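Local atomic coordinates of glutathione S-transferase (PDB entry 4GF0), a protein that binds glutathione and probably catalyses its conjugation to electrophilic compounds, as glutathione S-transferases do. Residues G11-A16 with T66-L71; A20-E23 with P27-P30; P152-L155 with L161-P164; Y165-C170 with Q191-R196. All blocks are in the same frame, centred on the assembly; numbering follows the deposited sequence.

Contact 1 (G11-A16 with T66-L71); sequences GTISVA and TETGAL. With GSH (glutathione), chain D.
I13 and T68 meet beside the bound glutathione, the methyl CG2 of I13 lying 3.4 Å from OG1 of T68. CG1 of I13 also faces the T68 methyl, completing the close part of the contact, which is buried. Beside it the packing slackens: A16 CB and T68 CG2 approach no nearer than 4.2 Å, and neither T12 nor E67 touches the opposite segment. Glutathione spans that interval.

With chi1 of -60°, T68 carries OG1 beside its backbone N, and the two grip one carboxylate oxygen: T68 N donates to GSH O11 at 2.9 Å (160° at the hydrogen) and T68 OG1 donates to it at 3.0 Å. Because T68 opens helix 68-78, the helix end would be expected to favour this anion. E67, at the N-cap position, takes a bond from the ligand amine, GSH N1 to E67 OE1 2.8 Å, while its OE2 pairs with K51.

At the ligand thiol, T12 CB lies 3.6 Å from GSH SG2 and T12 CG2 3.8 Å from GSH CB2. T12 OG1 is fixed by S14 OG (2.6 Å) and by T9 O. An alanine here is likely to leave S14 OG without this acceptor and, lacking the CG2 methyl, GSH CB2 with less cover. The gamma-glutamyl end at the start of helix 68-78, with the sulfur beside the start of helix 14-23, typifies the glutathione site of thioredoxin-like N-terminal domains.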
loop_
_atom_site.group_PDB
_atom_site.type_symbol
_atom_site.label_atom_id
_atom_site.label_comp_id
_atom_site.label_asym_id
_atom_site.label_seq_id
_atom_site.Cartn_x
_atom_site.Cartn_y
_atom_site.Cartn_z
ATOM N N GLY A 11 -10.031 16.181 -2.152
ATOM C CA GLY A 11 -8.931 16.142 -3.100
ATOM C C GLY A 11 -7.820 15.174 -2.733
ATOM O O GLY A 11 -6.820 15.077 -3.450
ATOM N N THR A 12 -7.976 14.467 -1.617
ATOM C CA THR A 12 -6.952 13.514 -1.187
ATOM C C THR A 12 -7.362 12.076 -1.466
ATOM O O THR A 12 -8.499 11.797 -1.888
ATOM C CB THR A 12 -6.597 13.667 0.313
ATOM O OG1 THR A 12 -7.714 13.275 1.123
ATOM C CG2 THR A 12 -6.212 15.112 0.634
ATOM N N ILE A 13 -6.444 11.156 -1.183
ATOM C CA ILE A 13 -6.663 9.743 -1.452
ATOM C C ILE A 13 -7.802 9.153 -0.613
ATOM O O ILE A 13 -8.387 8.130 -0.986
ATOM C CB ILE A 13 -5.362 8.926 -1.257
ATOM C CG1 ILE A 13 -5.444 7.584 -1.990
ATOM C CG2 ILE A 13 -5.035 8.757 0.237
ATOM C CD1 ILE A 13 -5.692 7.745 -3.494
ATOM N N SER A 14 -8.120 9.795 0.511
ATOM C CA SER A 14 -9.239 9.369 1.353
ATOM C C SER A 14 -10.544 9.309 0.574
ATOM O O SER A 14 -11.457 8.559 0.939
ATOM C CB SER A 14 -9.415 10.313 2.549
ATOM O OG SER A 14 -9.547 11.670 2.130
ATOM N N VAL A 15 -10.651 10.108 -0.486
ATOM C CA VAL A 15 -11.879 10.147 -1.272
ATOM C C VAL A 15 -12.143 8.805 -1.967
ATOM O O VAL A 15 -13.297 8.456 -2.236
ATOM C CB VAL A 15 -11.878 11.330 -2.277
ATOM C CG1 VAL A 15 -13.178 11.394 -3.051
ATOM C CG2 VAL A 15 -11.659 12.652 -1.530
ATOM N N ALA A 16 -11.083 8.043 -2.235
ATOM C CA ALA A 16 -11.248 6.720 -2.839
ATOM C C ALA A 16 -12.097 5.828 -1.941
ATOM O O ALA A 16 -12.907 5.032 -2.418
ATOM C CB ALA A 16 -9.890 6.062 -3.110
ATOM N N THR A 66 -6.596 2.252 9.264
ATOM C CA THR A 66 -5.887 3.166 8.368
ATOM C C THR A 66 -5.364 2.426 7.148
ATOM O O THR A 66 -5.349 1.188 7.134
ATOM C CB THR A 66 -4.679 3.831 9.045
ATOM O OG1 THR A 66 -3.736 2.823 9.439
ATOM C CG2 THR A 66 -5.121 4.626 10.275
ATOM N N GLU A 67 -4.898 3.218 6.175
ATOM C CA GLU A 67 -4.319 2.794 4.881
ATOM C C GLU A 67 -5.389 2.538 3.835
ATOM O O GLU A 67 -6.161 1.584 3.930
ATOM C CB GLU A 67 -3.367 1.595 4.986
ATOM C CG GLU A 67 -2.162 1.825 5.903
ATOM C CD GLU A 67 -1.173 2.849 5.360
ATOM O OE1 GLU A 67 -1.125 3.063 4.124
ATOM O OE2 GLU A 67 -0.427 3.433 6.176
ATOM N N THR A 68 -5.415 3.402 2.830
ATOM C CA THR A 68 -6.455 3.360 1.811
ATOM C C THR A 68 -6.748 1.945 1.298
ATOM O O THR A 68 -7.905 1.518 1.269
ATOM C CB THR A 68 -6.070 4.278 0.648
ATOM O OG1 THR A 68 -5.936 5.617 1.146
ATOM C CG2 THR A 68 -7.139 4.263 -0.451
ATOM N N GLY A 69 -5.715 1.203 0.912
ATOM C CA GLY A 69 -5.942 -0.106 0.315
ATOM C C GLY A 69 -6.604 -1.071 1.281
ATOM O O GLY A 69 -7.430 -1.902 0.885
ATOM N N ALA A 70 -6.235 -0.978 2.556
ATOM C CA ALA A 70 -6.823 -1.832 3.584
ATOM C C ALA A 70 -8.286 -1.466 3.797
ATOM O O ALA A 70 -9.145 -2.340 3.957
ATOM C CB ALA A 70 -6.032 -1.709 4.903
ATOM N N LEU A 71 -8.581 -0.169 3.782
ATOM C CA LEU A 71 -9.961 0.289 3.965
ATOM C C LEU A 71 -10.838 -0.125 2.796
ATOM O O LEU A 71 -12.006 -0.426 2.975
ATOM C CB LEU A 71 -10.010 1.813 4.081
ATOM C CG LEU A 71 -9.246 2.427 5.255
ATOM C CD1 LEU A 71 -9.619 3.892 5.452
ATOM C CD2 LEU A 71 -9.536 1.646 6.485
HETATM N N1 GSH D . -0.244 5.225 2.609
HETATM C CA1 GSH D . -1.322 6.098 3.014
HETATM C C1 GSH D . -2.619 5.593 2.467
HETATM O O11 GSH D . -3.682 5.719 3.134
HETATM O O12 GSH D . -2.659 5.062 1.324
HETATM C CB1 GSH D . -1.097 7.490 2.471
HETATM C CG1 GSH D . -1.960 8.446 3.298
HETATM C CD1 GSH D . -1.568 9.891 2.970
HETATM O OE1 GSH D . -0.385 10.219 2.870
HETATM N N2 GSH D . -2.627 10.876 2.774
HETATM C CA2 GSH D . -2.276 12.243 2.476
HETATM C C2 GSH D . -2.150 12.975 3.786
HETATM O O2 GSH D . -2.815 12.639 4.757
HETATM C CB2 GSH D . -3.330 12.898 1.641
HETATM S SG2 GSH D . -3.374 12.146 0.024
HETATM N N3 GSH D . -1.222 14.088 3.937
HETATM C CA3 GSH D . -1.149 14.765 5.226
HETATM C C3 GSH D . 0.271 15.132 5.577
HETATM O O31 GSH D . 1.239 14.572 4.986
HETATM O O32 GSH D . 0.499 15.994 6.485
#

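Contact 2 (A20-E23 with P27-P30); sequences AIEE and PYQP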
loop_
_atom_site.group_PDB
_atom_site.type_symbol
_atom_site.label_atom_id
_atom_site.label_comp_id
_atom_site.label_asym_id
_atom_site.label_seq_id
_atom_site.Cartn_x
_atom_site.Cartn_y
_atom_site.Cartn_z
ATOM N N ALA A 20 -15.869 4.085 -2.626
ATOM C CA ALA A 20 -16.179 2.676 -2.417
ATOM C C ALA A 20 -17.377 2.480 -1.497
ATOM O O ALA A 20 -18.207 1.597 -1.735
ATOM C CB ALA A 20 -14.966 1.927 -1.883
ATOM N N ILE A 21 -17.471 3.297 -0.449
ATOM C CA ILE A 21 -18.590 3.182 0.474
ATOM C C ILE A 21 -19.889 3.519 -0.249
ATOM O O ILE A 21 -20.915 2.873 -0.033
ATOM C CB ILE A 21 -18.420 4.082 1.711
ATOM C CG1 ILE A 21 -17.184 3.633 2.494
ATOM C CG2 ILE A 21 -19.639 3.931 2.620
ATOM C CD1 ILE A 21 -16.776 4.569 3.633
ATOM N N GLU A 22 -19.841 4.523 -1.124
ATOM C CA GLU A 22 -21.009 4.856 -1.934
ATOM C C GLU A 22 -21.397 3.706 -2.865
ATOM O O GLU A 22 -22.584 3.404 -3.031
ATOM C CB GLU A 22 -20.762 6.126 -2.761
ATOM C CG GLU A 22 -20.443 7.368 -1.940
ATOM C CD GLU A 22 -21.667 8.020 -1.327
ATOM O OE1 GLU A 22 -22.800 7.534 -1.555
ATOM O OE2 GLU A 22 -21.497 9.038 -0.615
ATOM N N GLU A 23 -20.403 3.068 -3.477
ATOM C CA GLU A 23 -20.667 1.941 -4.371
ATOM C C GLU A 23 -21.316 0.808 -3.588
ATOM O O GLU A 23 -22.154 0.084 -4.118
ATOM C CB GLU A 23 -19.375 1.430 -5.021
ATOM C CG GLU A 23 -18.781 2.330 -6.080
ATOM C CD GLU A 23 -19.538 2.255 -7.402
ATOM O OE1 GLU A 23 -20.166 1.203 -7.680
ATOM O OE2 GLU A 23 -19.503 3.246 -8.170
ATOM N N PRO A 27 -24.544 3.545 4.519
ATOM C CA PRO A 27 -24.555 4.887 5.105
ATOM C C PRO A 27 -23.230 5.107 5.828
ATOM O O PRO A 27 -22.641 4.159 6.346
ATOM C CB PRO A 27 -25.718 4.831 6.101
ATOM C CG PRO A 27 -25.803 3.382 6.495
ATOM C CD PRO A 27 -25.371 2.587 5.274
ATOM N N TYR A 28 -22.732 6.336 5.824
ATOM C CA TYR A 28 -21.516 6.643 6.551
ATOM C C TYR A 28 -21.519 8.114 6.889
ATOM O O TYR A 28 -22.303 8.894 6.330
ATOM C CB TYR A 28 -20.247 6.277 5.754
ATOM C CG TYR A 28 -20.002 7.112 4.510
ATOM C CD1 TYR A 28 -20.829 7.008 3.398
ATOM C CD2 TYR A 28 -18.925 7.979 4.438
ATOM C CE1 TYR A 28 -20.587 7.763 2.252
ATOM C CE2 TYR A 28 -18.680 8.724 3.297
ATOM C CZ TYR A 28 -19.513 8.614 2.218
ATOM O OH TYR A 28 -19.267 9.365 1.088
ATOM N N GLN A 29 -20.638 8.466 7.814
ATOM C CA GLN A 29 -20.498 9.823 8.306
ATOM C C GLN A 29 -19.115 10.320 7.928
ATOM O O GLN A 29 -18.116 9.840 8.468
ATOM C CB GLN A 29 -20.617 9.826 9.829
ATOM C CG GLN A 29 -21.925 9.283 10.368
ATOM C CD GLN A 29 -22.973 10.358 10.533
ATOM O OE1 GLN A 29 -22.841 11.457 9.994
ATOM N NE2 GLN A 29 -24.019 10.051 11.292
ATOM N N PRO A 30 -19.051 11.279 6.994
ATOM C CA PRO A 30 -17.762 11.877 6.618
ATOM C C PRO A 30 -17.337 12.970 7.608
ATOM O O PRO A 30 -18.160 13.809 7.989
ATOM C CB PRO A 30 -18.049 12.516 5.253
ATOM C CG PRO A 30 -19.432 12.049 4.854
ATOM C CD PRO A 30 -20.148 11.716 6.117
#
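Y28 is gripped by two consecutive residues of helix 14-23, I21 over its ring and E22 at its hydroxyl. The branch methyl CG2 of I21 comes closest, 3.4 Å from Y28 CD1, while I21 CD1 reaches over the same ring to 4.1 Å from Y28 CD2. I21 CB stands above the plane but displaced toward the rim, so the aliphatic chain lies aslant across the ring.

The polar end is arranged differently. Y28 OH donates to E22 OE2 at 2.8 Å, with the E22 carboxyl carbon near the ring plane at its edge and the two flat groups turned 79° from each other. The hydroxyl reaches OE2 from its anti side, 29° out of the carboxylate plane. A bend at chi2 (-79°) swings the E22 carboxylate from the flank of the helix toward the tyrosine.

Farther out, V75 of helix 68-78 packs on I21, M207 touches Y28, and helix 197-204 lies against E22. Backbone bonds from Q29 to L4 and L6 tie strand 28-32 to strand 4-8. The contact itself fastens the helix of this beta-alpha-beta unit to its second strand. A phenylalanine in place of Y28 would probably keep the isoleucine packing but deprive E22 OE2 of its neutral donor.

That oxygen also forms a salt bridge with K205. E22 is thus likely to be ionised, its charge shared between a lysine near the C-terminus and a largely buried phenol.

Contact 3 (P152-L155 with L161-P164); sequences PYVL and LADP
D163, at the start of helix 162-170, closes the Ser/Thr-x-x-Asp motif found in the C-terminal domain of glutathione transferases, and it binds the preceding loop at Y153 and V154. V154 N donates to D163 OD1 at 2.8 Å, an almost straight bond (171° at the hydrogen) that uses the syn lone pair. The same oxygen lies 3.3 Å from V154 CG2, and CB of Y153 approaches it to 3.4 Å. The Y153 ring and the carboxylate are inclined 60° to each other, the side chains crossing nearly at right angles.

The motif also engages the second oxygen: D163 OD2 accepts the backbone N-H of S160, while S160 OG bonds to A162 N, consistent with the N-capping box described for this family. A water extends the grip, donating to D163 OD2 at 2.6 Å and accepting from L155 N at 2.9 Å. Both carboxylate oxygens are therefore engaged by donors, which probably stabilises the ionised acid in this buried place.

Next to the carboxylate, V154 CG2 packs on A162 CB at 3.8 Å, with V154 CG1 close by. At its far end Y153 OH is hydrogen-bonded to R196, and F159 meets the tyrosine ring edge-to-face.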
loop_
_atom_site.group_PDB
_atom_site.type_symbol
_atom_site.label_atom_id
_atom_site.label_comp_id
_atom_site.label_asym_id
_atom_site.label_seq_id
_atom_site.Cartn_x
_atom_site.Cartn_y
_atom_site.Cartn_z
ATOM N N PRO A 152 -12.785 -0.645 -19.996
ATOM C CA PRO A 152 -12.770 0.748 -19.528
ATOM C C PRO A 152 -12.255 0.907 -18.105
ATOM O O PRO A 152 -11.735 1.978 -17.775
ATOM C CB PRO A 152 -14.248 1.161 -19.589
ATOM C CG PRO A 152 -15.006 -0.131 -19.506
ATOM C CD PRO A 152 -14.155 -1.121 -20.256
ATOM N N TYR A 153 -12.379 -0.140 -17.290
ATOM C CA TYR A 153 -11.928 -0.093 -15.898
ATOM C C TYR A 153 -10.656 -0.899 -15.754
ATOM O O TYR A 153 -10.202 -1.503 -16.719
ATOM C CB TYR A 153 -13.008 -0.648 -14.964
ATOM C CG TYR A 153 -14.271 0.176 -14.985
ATOM C CD1 TYR A 153 -14.287 1.475 -14.494
ATOM C CD2 TYR A 153 -15.444 -0.335 -15.519
ATOM C CE1 TYR A 153 -15.455 2.241 -14.529
ATOM C CE2 TYR A 153 -16.607 0.420 -15.555
ATOM C CZ TYR A 153 -16.608 1.701 -15.052
ATOM O OH TYR A 153 -17.774 2.441 -15.101
ATOM N N VAL A 154 -10.087 -0.937 -14.556
ATOM C CA VAL A 154 -8.830 -1.669 -14.375
ATOM C C VAL A 154 -8.907 -3.126 -14.847
ATOM O O VAL A 154 -8.054 -3.591 -15.590
ATOM C CB VAL A 154 -8.351 -1.599 -12.918
ATOM C CG1 VAL A 154 -7.174 -2.564 -12.689
ATOM C CG2 VAL A 154 -7.957 -0.177 -12.575
ATOM N N LEU A 155 -9.953 -3.835 -14.440
ATOM C CA LEU A 155 -10.081 -5.244 -14.809
ATOM C C LEU A 155 -10.774 -5.455 -16.144
ATOM O O LEU A 155 -11.009 -6.597 -16.547
ATOM C CB LEU A 155 -10.850 -5.995 -13.739
ATOM C CG LEU A 155 -10.118 -6.031 -12.398
ATOM C CD1 LEU A 155 -11.001 -6.688 -11.379
ATOM C CD2 LEU A 155 -8.803 -6.789 -12.527
ATOM N N LEU A 161 -12.383 -2.547 -6.692
ATOM C CA LEU A 161 -11.700 -1.643 -5.768
ATOM C C LEU A 161 -10.554 -0.851 -6.378
ATOM O O LEU A 161 -10.218 0.221 -5.876
ATOM C CB LEU A 161 -11.134 -2.408 -4.571
ATOM C CG LEU A 161 -12.118 -3.113 -3.652
ATOM C CD1 LEU A 161 -11.276 -3.780 -2.563
ATOM C CD2 LEU A 161 -13.129 -2.118 -3.051
ATOM N N ALA A 162 -9.938 -1.365 -7.439
ATOM C CA ALA A 162 -8.806 -0.657 -8.022
ATOM C C ALA A 162 -9.253 0.657 -8.649
ATOM O O ALA A 162 -8.477 1.604 -8.738
ATOM C CB ALA A 162 -8.076 -1.519 -9.047
ATOM N N ASP A 163 -10.516 0.720 -9.063
ATOM C CA ASP A 163 -11.016 1.869 -9.811
ATOM C C ASP A 163 -11.166 3.170 -9.005
ATOM O O ASP A 163 -10.690 4.211 -9.455
ATOM C CB ASP A 163 -12.282 1.494 -10.585
ATOM C CG ASP A 163 -12.017 0.398 -11.596
ATOM O OD1 ASP A 163 -11.131 0.609 -12.457
ATOM O OD2 ASP A 163 -12.660 -0.679 -11.506
ATOM N N PRO A 164 -11.799 3.126 -7.818
ATOM C CA PRO A 164 -11.823 4.374 -7.044
ATOM C C PRO A 164 -10.422 4.847 -6.690
ATOM O O PRO A 164 -10.146 6.042 -6.703
ATOM C CB PRO A 164 -12.533 3.966 -5.751
ATOM C CG PRO A 164 -13.412 2.843 -6.161
ATOM C CD PRO A 164 -12.633 2.082 -7.186
HETATM O O HOH W 1 -11.757 -2.970 -12.297
#

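Contact 4 (Y165-C170 with Q191-R196); sequences YLFVVC and QQMTAR
F167 holds CG anti to its backbone N (chi1 176°), which sets the ring alongside M193 of helix 184-194, whereas M193 answers with a curled chain. Bends at chi2 (-62°) and chi3 (-68°) fold the methionine back, bringing its terminal methyl beside the root of the phenylalanine.

The two side chains therefore run past each other in opposite directions and touch at both ends. Nearest is M193 CB, 3.4 Å from F167 CD1 and 3.7 Å from F167 CE1. At the other end M193 CE lies 3.7 Å from F167 CB and 4.0 Å from F167 CG. Between them M193 CG approaches F167 CD1 at 3.9 Å. The methionine thus meets the ring through its carbons, and obliquely.

Behind these groups the helices come close, with the CA atoms of F167 and M193 7.1 Å apart. Other residues close in: F189 and M190 of helix 184-194, I19 of helix 14-23 and L208 near the C-terminus pack on F167, while F159 covers part of M193. R196 N bonds to M193 O at 3.0 Å, and the R196 side chain forms a salt bridge with E23 and a cation-pi contact with F159.

No hydrogen bond crosses between the two segments, so helices 162-170 and 184-194 are joined here by dispersion and burial of carbon surface. Polar links appear at the outer border, through R196, and the interface between the two segments of this helical C-terminal domain is itself apolar.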
loop_
_atom_site.group_PDB
_atom_site.type_symbol
_atom_site.label_atom_id
_atom_site.label_comp_id
_atom_site.label_asym_id
_atom_site.label_seq_id
_atom_site.Cartn_x
_atom_site.Cartn_y
_atom_site.Cartn_z
ATOM N N TYR A 165 -9.558 3.898 -6.356
ATOM C CA TYR A 165 -8.171 4.188 -6.036
ATOM C C TYR A 165 -7.492 4.867 -7.226
ATOM O O TYR A 165 -6.883 5.934 -7.073
ATOM C CB TYR A 165 -7.444 2.886 -5.655
ATOM C CG TYR A 165 -6.297 3.036 -4.689
ATOM C CD1 TYR A 165 -5.575 4.225 -4.596
ATOM C CD2 TYR A 165 -5.916 1.975 -3.883
ATOM C CE1 TYR A 165 -4.503 4.353 -3.699
ATOM C CE2 TYR A 165 -4.867 2.092 -2.988
ATOM C CZ TYR A 165 -4.160 3.271 -2.903
ATOM O OH TYR A 165 -3.114 3.347 -2.010
ATOM N N LEU A 166 -7.618 4.281 -8.415
ATOM C CA LEU A 166 -6.956 4.832 -9.602
ATOM C C LEU A 166 -7.546 6.179 -9.979
ATOM O O LEU A 166 -6.828 7.089 -10.375
ATOM C CB LEU A 166 -7.070 3.864 -10.784
ATOM C CG LEU A 166 -6.394 4.333 -12.073
ATOM C CD1 LEU A 166 -4.885 4.451 -11.867
ATOM C CD2 LEU A 166 -6.726 3.353 -13.194
ATOM N N PHE A 167 -8.858 6.306 -9.841
ATOM C CA PHE A 167 -9.521 7.557 -10.191
ATOM C C PHE A 167 -8.985 8.743 -9.386
ATOM O O PHE A 167 -8.658 9.795 -9.941
ATOM C CB PHE A 167 -11.022 7.423 -9.970
ATOM C CG PHE A 167 -11.779 8.690 -10.220
ATOM C CD1 PHE A 167 -11.898 9.196 -11.503
ATOM C CD2 PHE A 167 -12.370 9.372 -9.171
ATOM C CE1 PHE A 167 -12.613 10.375 -11.745
ATOM C CE2 PHE A 167 -13.079 10.550 -9.402
ATOM C CZ PHE A 167 -13.196 11.050 -10.690
ATOM N N VAL A 168 -8.909 8.584 -8.071
ATOM C CA VAL A 168 -8.452 9.689 -7.241
ATOM C C VAL A 168 -6.993 10.041 -7.535
ATOM O O VAL A 168 -6.626 11.214 -7.568
ATOM C CB VAL A 168 -8.691 9.415 -5.736
ATOM C CG1 VAL A 168 -8.055 10.515 -4.900
ATOM C CG2 VAL A 168 -10.188 9.334 -5.461
ATOM N N VAL A 169 -6.166 9.038 -7.798
ATOM C CA VAL A 169 -4.774 9.306 -8.150
ATOM C C VAL A 169 -4.663 10.005 -9.504
ATOM O O VAL A 169 -3.929 10.987 -9.645
ATOM C CB VAL A 169 -3.918 8.026 -8.140
ATOM C CG1 VAL A 169 -2.484 8.332 -8.604
ATOM C CG2 VAL A 169 -3.911 7.402 -6.736
ATOM N N CYS A 170 -5.408 9.532 -10.503
ATOM C CA CYS A 170 -5.320 10.154 -11.830
ATOM C C CYS A 170 -5.888 11.567 -11.826
ATOM O O CYS A 170 -5.553 12.404 -12.674
ATOM C CB CYS A 170 -6.020 9.291 -12.883
ATOM S SG CYS A 170 -5.108 7.799 -13.267
ATOM N N GLN A 191 -13.752 9.339 -17.734
ATOM C CA GLN A 191 -15.116 9.662 -18.169
ATOM C C GLN A 191 -16.158 8.696 -17.624
ATOM O O GLN A 191 -17.273 9.107 -17.289
ATOM C CB GLN A 191 -15.198 9.709 -19.683
ATOM C CG GLN A 191 -14.414 10.867 -20.260
ATOM C CD GLN A 191 -14.222 10.728 -21.738
ATOM O OE1 GLN A 191 -14.498 9.674 -22.313
ATOM N NE2 GLN A 191 -13.742 11.789 -22.371
ATOM N N GLN A 192 -15.813 7.414 -17.554
ATOM C CA GLN A 192 -16.736 6.433 -16.988
ATOM C C GLN A 192 -16.910 6.684 -15.500
ATOM O O GLN A 192 -18.023 6.642 -14.986
ATOM C CB GLN A 192 -16.248 4.998 -17.224
ATOM C CG GLN A 192 -16.197 4.591 -18.694
ATOM C CD GLN A 192 -17.561 4.646 -19.353
ATOM O OE1 GLN A 192 -18.586 4.357 -18.722
ATOM N NE2 GLN A 192 -17.584 5.024 -20.627
ATOM N N MET A 193 -15.802 6.942 -14.812
ATOM C CA MET A 193 -15.836 7.168 -13.368
ATOM C C MET A 193 -16.667 8.402 -13.013
ATOM O O MET A 193 -17.495 8.368 -12.097
ATOM C CB MET A 193 -14.413 7.305 -12.813
ATOM C CG MET A 193 -13.607 5.996 -12.820
ATOM S SD MET A 193 -14.357 4.718 -11.775
ATOM C CE MET A 193 -14.135 5.404 -10.132
ATOM N N THR A 194 -16.433 9.482 -13.749
ATOM C CA THR A 194 -17.124 10.750 -13.529
ATOM C C THR A 194 -18.646 10.590 -13.645
ATOM O O THR A 194 -19.411 11.286 -12.975
ATOM C CB THR A 194 -16.604 11.833 -14.510
ATOM O OG1 THR A 194 -15.228 12.116 -14.214
ATOM C CG2 THR A 194 -17.413 13.113 -14.406
ATOM N N ALA A 195 -19.072 9.633 -14.468
ATOM C CA ALA A 195 -20.490 9.401 -14.737
ATOM C C ALA A 195 -21.149 8.473 -13.722
ATOM O O ALA A 195 -22.369 8.308 -13.737
ATOM C CB ALA A 195 -20.669 8.846 -16.142
ATOM N N ARG A 196 -20.355 7.862 -12.842
ATOM C CA ARG A 196 -20.896 6.904 -11.874
ATOM C C ARG A 196 -21.595 7.600 -10.714
ATOM O O ARG A 196 -21.213 8.703 -10.304
ATOM C CB ARG A 196 -19.794 5.977 -11.328
ATOM C CG ARG A 196 -19.268 4.958 -12.345
ATOM C CD ARG A 196 -18.271 3.987 -11.703
ATOM N NE ARG A 196 -18.919 2.947 -10.893
ATOM C CZ ARG A 196 -19.316 1.762 -11.354
ATOM N NH1 ARG A 196 -19.155 1.450 -12.635
ATOM N NH2 ARG A 196 -19.891 0.882 -10.533
#

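Contacts 1 and 2 lie in the N-terminal thioredoxin-like domain, their centres 12 Å apart, and share helix 14-23, whose start reaches the glutathione site and whose end meets strand 28-32. Contacts 3 and 4 follow later in the chain, 8 Å apart, and share helix 162-170. The two halves also touch: I13 of contact 1 packs on Y165 and V169 of contact 4, while A16 meets P164 of contact 3 and V168 of contact 4. At the periphery R196 joins three contacts, through a salt bridge to E23 and a probable hydrogen bond to Y153. Helix 162-170 thus packs the helical domain against the start of helix 14-23, and its Y165 lines the glutathione pocket.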